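Local atomic coordinates of LPXTG cell wall anchor domain-containing protein (Lactobacillus rhamnosus, PDB entry 7CBS), a protein that probably serves as the basal, sortase-attached subunit of the SpaCBA pilus, helping to anchor the fibre to the cell wall and contributing to adhesion. Residues 32-37 with 169-174; 72-77 with 131-136; 66-71 with 137-142. One frame throughout, in Å; residues are numbered along the deposited sequence.

Contact 1 (32-37 with 169-174); sequences VLHKLL and DLFPKN
His34 and Asp169 meet beside a short parallel pairing, where the imidazole reaches the carboxylate with NE2 2.7 Å from OD1. The acid oxygen is approached on its anti side, a little out of the carboxylate plane, and ring and carboxylate are turned 56° apart. The imidazole owes its place beside the neighbouring strand to CG lying anti to its own carbonyl carbon (chi1 -58°). One face of the ring is covered by Phe171, whose CZ stands 3.9 Å above the imidazole plane, over its centre; the two aromatic planes are inclined at 31°, and their side chains run alongside one another. A histidine suits this border position because it offers an N-H at its rim and a flat pi face to the phenyl. With an alanine here, the Asp169 carboxylate would probably lose its imidazole donor and the Phe171 ring the flat surface it lies against. The backbones of strands 28-34 and 167-170, parallel neighbours in the mixed sheet of the pilin N-terminal domain, are joined beside them: Leu170 N donates to Val32 O at 3.0 Å, and His34 N to Leu170 O at 2.8 Å. The tighter part is at Leu33, whose branched end is pressed against the proline ring, CD2 lying 3.2 Å from Pro172 CG, while Phe68 of strand 67-72 also packs on this leucine. Toward solvent the fit is looser: exposed Leu36 brings CD1 only to 4.1 Å from Phe171 CD1.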
# COMPACT_ATOMS: atom_id res chain seq x y z
N VAL A 32 -2.69 2.95 8.45
CA VAL A 32 -3.91 3.71 8.84
C VAL A 32 -3.97 3.74 10.37
O VAL A 32 -4.04 2.66 10.98
CB VAL A 32 -5.18 3.09 8.21
CG1 VAL A 32 -6.37 4.03 8.31
CG2 VAL A 32 -4.94 2.70 6.76
N LEU A 33 -3.86 4.93 10.96
CA LEU A 33 -4.08 5.17 12.41
C LEU A 33 -5.56 5.49 12.64
O LEU A 33 -6.08 6.37 11.93
CB LEU A 33 -3.20 6.33 12.88
CG LEU A 33 -2.97 6.36 14.39
CD1 LEU A 33 -1.66 7.06 14.72
CD2 LEU A 33 -4.14 7.01 15.10
N HIS A 34 -6.20 4.80 13.59
CA HIS A 34 -7.62 4.98 13.98
C HIS A 34 -7.71 5.72 15.32
O HIS A 34 -7.31 5.13 16.34
CB HIS A 34 -8.34 3.63 14.05
CG HIS A 34 -8.32 2.84 12.79
ND1 HIS A 34 -9.47 2.51 12.10
CD2 HIS A 34 -7.30 2.28 12.11
CE1 HIS A 34 -9.16 1.79 11.05
NE2 HIS A 34 -7.83 1.64 11.03
N LYS A 35 -8.20 6.97 15.31
CA LYS A 35 -8.51 7.77 16.52
C LYS A 35 -10.01 7.60 16.83
O LYS A 35 -10.82 8.30 16.20
CB LYS A 35 -8.12 9.23 16.29
CG LYS A 35 -8.40 10.18 17.45
CD LYS A 35 -7.51 9.97 18.65
CE LYS A 35 -7.81 10.94 19.77
NZ LYS A 35 -7.27 10.47 21.07
N LEU A 36 -10.33 6.69 17.76
CA LEU A 36 -11.68 6.45 18.33
C LEU A 36 -11.74 7.02 19.75
O LEU A 36 -10.67 7.37 20.29
CB LEU A 36 -11.93 4.93 18.35
CG LEU A 36 -12.03 4.26 16.98
CD1 LEU A 36 -11.84 2.75 17.09
CD2 LEU A 36 -13.36 4.59 16.34
N LEU A 37 -12.93 7.09 20.34
CA LEU A 37 -13.16 7.51 21.76
C LEU A 37 -13.45 6.28 22.62
O LEU A 37 -13.90 5.26 22.06
CB LEU A 37 -14.33 8.51 21.82
N ASP A 169 -3.02 -1.56 10.66
CA ASP A 169 -4.11 -0.81 11.34
C ASP A 169 -3.72 -0.56 12.80
O ASP A 169 -3.72 -1.52 13.58
CB ASP A 169 -5.44 -1.55 11.22
CG ASP A 169 -6.07 -1.41 9.85
OD1 ASP A 169 -6.60 -0.32 9.56
OD2 ASP A 169 -6.00 -2.38 9.06
N LEU A 170 -3.42 0.70 13.14
CA LEU A 170 -2.97 1.13 14.49
C LEU A 170 -4.14 1.75 15.26
O LEU A 170 -4.88 2.55 14.66
CB LEU A 170 -1.82 2.13 14.34
CG LEU A 170 -0.54 1.58 13.72
CD1 LEU A 170 0.43 2.71 13.43
CD2 LEU A 170 0.10 0.53 14.63
N PHE A 171 -4.28 1.39 16.54
CA PHE A 171 -5.33 1.87 17.48
C PHE A 171 -4.67 2.44 18.73
O PHE A 171 -4.65 1.78 19.77
CB PHE A 171 -6.31 0.74 17.81
CG PHE A 171 -7.11 0.24 16.64
CD1 PHE A 171 -8.26 0.90 16.24
CD2 PHE A 171 -6.73 -0.90 15.94
CE1 PHE A 171 -9.01 0.43 15.16
CE2 PHE A 171 -7.47 -1.36 14.87
CZ PHE A 171 -8.61 -0.70 14.48
N PRO A 172 -4.09 3.66 18.68
CA PRO A 172 -3.39 4.23 19.84
C PRO A 172 -4.31 4.48 21.04
O PRO A 172 -5.43 4.90 20.84
CB PRO A 172 -2.82 5.56 19.31
CG PRO A 172 -3.67 5.89 18.10
CD PRO A 172 -4.07 4.55 17.51
N LYS A 173 -3.80 4.21 22.25
CA LYS A 173 -4.51 4.42 23.55
C LYS A 173 -4.37 5.89 23.96
O LYS A 173 -3.94 6.70 23.12
CB LYS A 173 -3.93 3.48 24.61
N ASN A 174 -4.76 6.21 25.20
CA ASN A 174 -4.61 7.55 25.83
C ASN A 174 -5.48 8.56 25.08
O ASN A 174 -6.58 8.84 25.54
CB ASN A 174 -3.14 7.98 25.88
CG ASN A 174 -2.85 9.00 26.97
OD1 ASN A 174 -3.58 9.10 27.95
ND2 ASN A 174 -1.78 9.78 26.79

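Contact 2 (72-77 with 131-136)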
# COMPACT_ATOMS: atom_id res chain seq x y z
N ASP A 72 10.56 9.31 10.53
CA ASP A 72 11.57 8.22 10.35
C ASP A 72 12.52 8.26 11.55
O ASP A 72 13.24 9.26 11.68
CB ASP A 72 12.30 8.38 9.01
CG ASP A 72 13.49 7.46 8.83
OD1 ASP A 72 13.49 6.35 9.41
OD2 ASP A 72 14.43 7.86 8.10
N VAL A 73 12.51 7.21 12.39
CA VAL A 73 13.40 7.10 13.59
C VAL A 73 14.32 5.88 13.45
O VAL A 73 14.86 5.43 14.48
CB VAL A 73 12.57 7.03 14.90
CG1 VAL A 73 11.62 8.20 15.03
CG2 VAL A 73 11.80 5.71 15.04
N THR A 74 14.54 5.41 12.22
CA THR A 74 15.26 4.14 11.90
C THR A 74 16.66 4.13 12.51
O THR A 74 16.99 3.15 13.21
CB THR A 74 15.35 3.91 10.38
OG1 THR A 74 14.03 3.91 9.84
CG2 THR A 74 16.04 2.60 10.04
N ALA A 75 17.47 5.16 12.24
CA ALA A 75 18.90 5.26 12.64
C ALA A 75 19.01 5.33 14.16
O ALA A 75 19.83 4.58 14.73
CB ALA A 75 19.56 6.44 11.99
N ASP A 76 18.24 6.22 14.80
CA ASP A 76 18.21 6.41 16.27
C ASP A 76 17.72 5.11 16.93
O ASP A 76 18.31 4.71 17.95
CB ASP A 76 17.34 7.60 16.69
CG ASP A 76 17.95 8.95 16.34
OD1 ASP A 76 19.19 9.01 16.20
OD2 ASP A 76 17.19 9.93 16.22
N PHE A 77 16.70 4.47 16.35
CA PHE A 77 16.08 3.23 16.90
C PHE A 77 17.14 2.13 16.98
O PHE A 77 17.30 1.57 18.08
CB PHE A 77 14.87 2.78 16.08
CG PHE A 77 14.16 1.59 16.68
CD1 PHE A 77 13.23 1.76 17.68
CD2 PHE A 77 14.47 0.30 16.28
CE1 PHE A 77 12.59 0.66 18.26
CE2 PHE A 77 13.84 -0.80 16.85
CZ PHE A 77 12.90 -0.61 17.84
N HIS A 131 18.48 -1.00 6.30
CA HIS A 131 17.83 -1.33 7.60
C HIS A 131 16.31 -1.35 7.44
O HIS A 131 15.78 -0.51 6.69
CB HIS A 131 18.25 -0.34 8.69
CG HIS A 131 19.72 -0.26 8.90
ND1 HIS A 131 20.35 0.91 9.29
CD2 HIS A 131 20.70 -1.19 8.77
CE1 HIS A 131 21.65 0.70 9.38
NE2 HIS A 131 21.88 -0.58 9.06
N ALA A 132 15.64 -2.28 8.13
CA ALA A 132 14.18 -2.28 8.36
C ALA A 132 13.79 -0.89 8.86
O ALA A 132 14.49 -0.36 9.73
CB ALA A 132 13.82 -3.34 9.37
N ALA A 133 12.73 -0.29 8.30
CA ALA A 133 12.28 1.07 8.66
C ALA A 133 11.63 1.03 10.04
O ALA A 133 11.10 -0.03 10.42
CB ALA A 133 11.35 1.61 7.60
N VAL A 134 11.71 2.14 10.79
CA VAL A 134 11.00 2.35 12.08
C VAL A 134 10.43 3.76 12.08
O VAL A 134 11.18 4.70 11.75
CB VAL A 134 11.93 2.12 13.29
CG1 VAL A 134 11.18 2.29 14.62
CG2 VAL A 134 12.59 0.75 13.24
N TYR A 135 9.13 3.88 12.40
CA TYR A 135 8.34 5.14 12.29
C TYR A 135 7.76 5.49 13.67
O TYR A 135 7.33 4.56 14.39
CB TYR A 135 7.27 4.98 11.21
CG TYR A 135 7.84 4.74 9.83
CD1 TYR A 135 8.44 5.77 9.12
CD2 TYR A 135 7.81 3.49 9.25
CE1 TYR A 135 9.00 5.56 7.87
CE2 TYR A 135 8.36 3.26 8.00
CZ TYR A 135 8.96 4.30 7.31
OH TYR A 135 9.49 4.09 6.07
N LEU A 136 7.81 6.78 14.01
CA LEU A 136 7.17 7.38 15.21
C LEU A 136 5.90 8.12 14.76
O LEU A 136 6.00 8.95 13.85
CB LEU A 136 8.15 8.35 15.88
CG LEU A 136 7.57 9.27 16.94
CD1 LEU A 136 6.99 8.48 18.09
CD2 LEU A 136 8.62 10.25 17.43
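Asp72 and Tyr135 form an antiparallel non-hydrogen-bonded pair, after which Val73 N donates to Val134 O at 2.9 Å and the chain turns into helix 74-84. Thr74 fills the corner between helix and strand. Its OG1, anti to the carbonyl carbon (chi1 -57°), accepts from Val134 N at 3.1 Å and also donates to Asp72 OD1, which it meets nearly along the C-O axis. Asp72 OD1 also takes Thr74 N, from above the carboxylate plane, at 3.1 Å, closing an Asx turn; a short acid is well suited to this place because it can reach forward to the backbone N-H two residues on. Beside this polar knot lies an apolar one. Val134 points CG1 over one face of the Phe77 ring, a CH-pi contact 4.0 Å from the centroid, and its CG2 approaches Phe77 CD2. Val73 crosses Val134 at about a right angle, its CG2 3.5 Å from Val134 CG1, while its other methyl meets Leu136 CB. Leu95 of helix 88-95 packs on both Val73 and Phe77. With two donors on one carboxylate oxygen, Asp72 is likely to stay ionised, and the threonine hydroxyl, both donor and acceptor, ties the first turn of the helix to the strand.

Contact 3 (66-71 with 137-142)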
# COMPACT_ATOMS: atom_id res chain seq x y z
N VAL A 66 -8.13 15.37 13.53
CA VAL A 66 -6.97 15.20 14.45
C VAL A 66 -5.71 14.93 13.61
O VAL A 66 -5.71 13.92 12.87
CB VAL A 66 -7.22 14.06 15.47
CG1 VAL A 66 -6.10 13.96 16.49
CG2 VAL A 66 -8.56 14.21 16.17
N THR A 67 -4.70 15.79 13.73
CA THR A 67 -3.45 15.76 12.93
C THR A 67 -2.44 14.81 13.57
O THR A 67 -1.95 15.12 14.68
CB THR A 67 -2.84 17.16 12.77
OG1 THR A 67 -3.84 18.05 12.28
CG2 THR A 67 -1.65 17.18 11.83
N PHE A 68 -2.16 13.68 12.90
CA PHE A 68 -1.05 12.75 13.22
C PHE A 68 0.10 13.03 12.25
O PHE A 68 -0.16 13.22 11.05
CB PHE A 68 -1.53 11.30 13.16
CG PHE A 68 -2.32 10.87 14.37
CD1 PHE A 68 -3.69 11.12 14.45
CD2 PHE A 68 -1.71 10.24 15.44
CE1 PHE A 68 -4.41 10.73 15.56
CE2 PHE A 68 -2.44 9.84 16.55
CZ PHE A 68 -3.79 10.08 16.60
N THR A 69 1.32 13.07 12.78
CA THR A 69 2.60 13.28 12.05
C THR A 69 3.44 12.02 12.20
O THR A 69 3.55 11.52 13.33
CB THR A 69 3.31 14.54 12.57
OG1 THR A 69 2.38 15.63 12.53
CG2 THR A 69 4.55 14.91 11.78
N VAL A 70 4.01 11.52 11.09
CA VAL A 70 4.87 10.30 11.05
C VAL A 70 6.32 10.73 10.80
O VAL A 70 6.54 11.54 9.87
CB VAL A 70 4.37 9.26 10.02
CG1 VAL A 70 4.32 9.82 8.60
CG2 VAL A 70 5.19 7.98 10.06
N TYR A 71 7.25 10.24 11.61
CA TYR A 71 8.71 10.53 11.55
C TYR A 71 9.48 9.23 11.31
O TYR A 71 9.08 8.20 11.87
CB TYR A 71 9.21 11.17 12.85
CG TYR A 71 8.46 12.39 13.30
CD1 TYR A 71 7.28 12.28 14.02
CD2 TYR A 71 8.94 13.66 13.03
CE1 TYR A 71 6.58 13.41 14.44
CE2 TYR A 71 8.27 14.80 13.46
CZ TYR A 71 7.08 14.67 14.16
OH TYR A 71 6.40 15.78 14.58
N PHE A 137 4.76 7.81 15.39
CA PHE A 137 3.43 8.39 15.07
C PHE A 137 2.95 9.24 16.25
O PHE A 137 2.56 8.65 17.28
CB PHE A 137 2.44 7.28 14.72
CG PHE A 137 2.69 6.60 13.40
CD1 PHE A 137 2.24 7.18 12.22
CD2 PHE A 137 3.36 5.40 13.33
CE1 PHE A 137 2.46 6.55 11.00
CE2 PHE A 137 3.59 4.78 12.11
CZ PHE A 137 3.15 5.36 10.94
N LYS A 138 2.96 10.57 16.11
CA LYS A 138 2.56 11.55 17.15
C LYS A 138 1.28 12.28 16.72
O LYS A 138 1.14 12.53 15.51
CB LYS A 138 3.66 12.59 17.39
CG LYS A 138 5.02 12.04 17.78
CD LYS A 138 6.06 13.13 17.96
CE LYS A 138 5.74 14.11 19.06
NZ LYS A 138 6.83 15.10 19.23
N GLU A 139 0.41 12.59 17.68
CA GLU A 139 -0.72 13.54 17.52
C GLU A 139 -0.19 14.95 17.80
O GLU A 139 0.13 15.23 18.98
CB GLU A 139 -1.87 13.18 18.47
CG GLU A 139 -3.04 14.14 18.41
CD GLU A 139 -4.14 13.86 19.42
OE1 GLU A 139 -4.55 12.70 19.54
OE2 GLU A 139 -4.59 14.82 20.08
N THR A 140 -0.08 15.79 16.77
CA THR A 140 0.57 17.13 16.81
C THR A 140 -0.47 18.25 16.80
O THR A 140 -0.06 19.42 16.97
CB THR A 140 1.57 17.28 15.65
OG1 THR A 140 0.87 16.97 14.45
CG2 THR A 140 2.78 16.38 15.80
N ALA A 141 -1.75 17.94 16.57
CA ALA A 141 -2.86 18.92 16.59
C ALA A 141 -4.20 18.19 16.74
O ALA A 141 -4.36 17.11 16.15
CB ALA A 141 -2.83 19.77 15.34
N ALA A 142 -5.11 18.79 17.50
CA ALA A 142 -6.47 18.27 17.78
C ALA A 142 -7.39 19.43 18.12
O ALA A 142 -6.95 20.41 18.73
CB ALA A 142 -6.42 17.26 18.90
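Val70 and Phe137 lie side by side and point the same way; Val70 CG2, anti to the backbone N, is carried over one face of the phenyl ring, 3.2 Å from Phe137 CE1. On the same face of the sheet, Glu139 sets CB over one side of the Phe68 ring in a CH-pi contact, 4.2 Å from the centroid; the carboxylate plane is turned 74° from the phenyl. The extended glutamate chain runs past Val66 CG1, so its methylenes serve an apolar role, while OE1 has Ser149 N as a weak hydrogen-bond partner and Lys35 as a long, weak ion pair. Thr69, on the other face, crosses Thr140 at about a right angle: their OG1 atoms are hydrogen-bonded at 2.8 Å, and Gln110 also bonds the Thr69 hydroxyl. Beta-branched Thr67, Thr69 and Val70 suit an extended strand. Tyr71 CE1 rests obliquely on the aliphatic Lys138 CD. Thr140 and Ala141 both face Thr67, a classic beta bulge; Thr140 N donates to Thr67 O at 2.9 Å. Strand 67-72 lies between strands 131-141 and 107-112, with Phe121 of strand 118-128 meeting Phe137 edge-to-face and Leu33 of strand 28-34 packed on both Phe68 and Phe137.

In the fold
All three contacts reach one mixed sheet, but at different depths. Contact 2 is the most buried, and contacts 1 and 3 are partly buried. Contacts 2 and 3 share strand 131-141 and are joined where Leu136 O probably bonds Tyr71 N, at the point where the antiparallel pairing passes into the strand-helix corner. Contact 1, about 20 Å from contact 2 between centres, is parallel and touches contact 3 through apolar side chains such as Leu170 and Phe137. Its histidine-carboxylate bond lies at a more exposed edge, whereas contact 2 sets its aspartate-threonine bonds against buried valines, and contact 3 has Phe68, Val70 and Phe137 on one face and Thr67, Thr69 and Lys138 on the other.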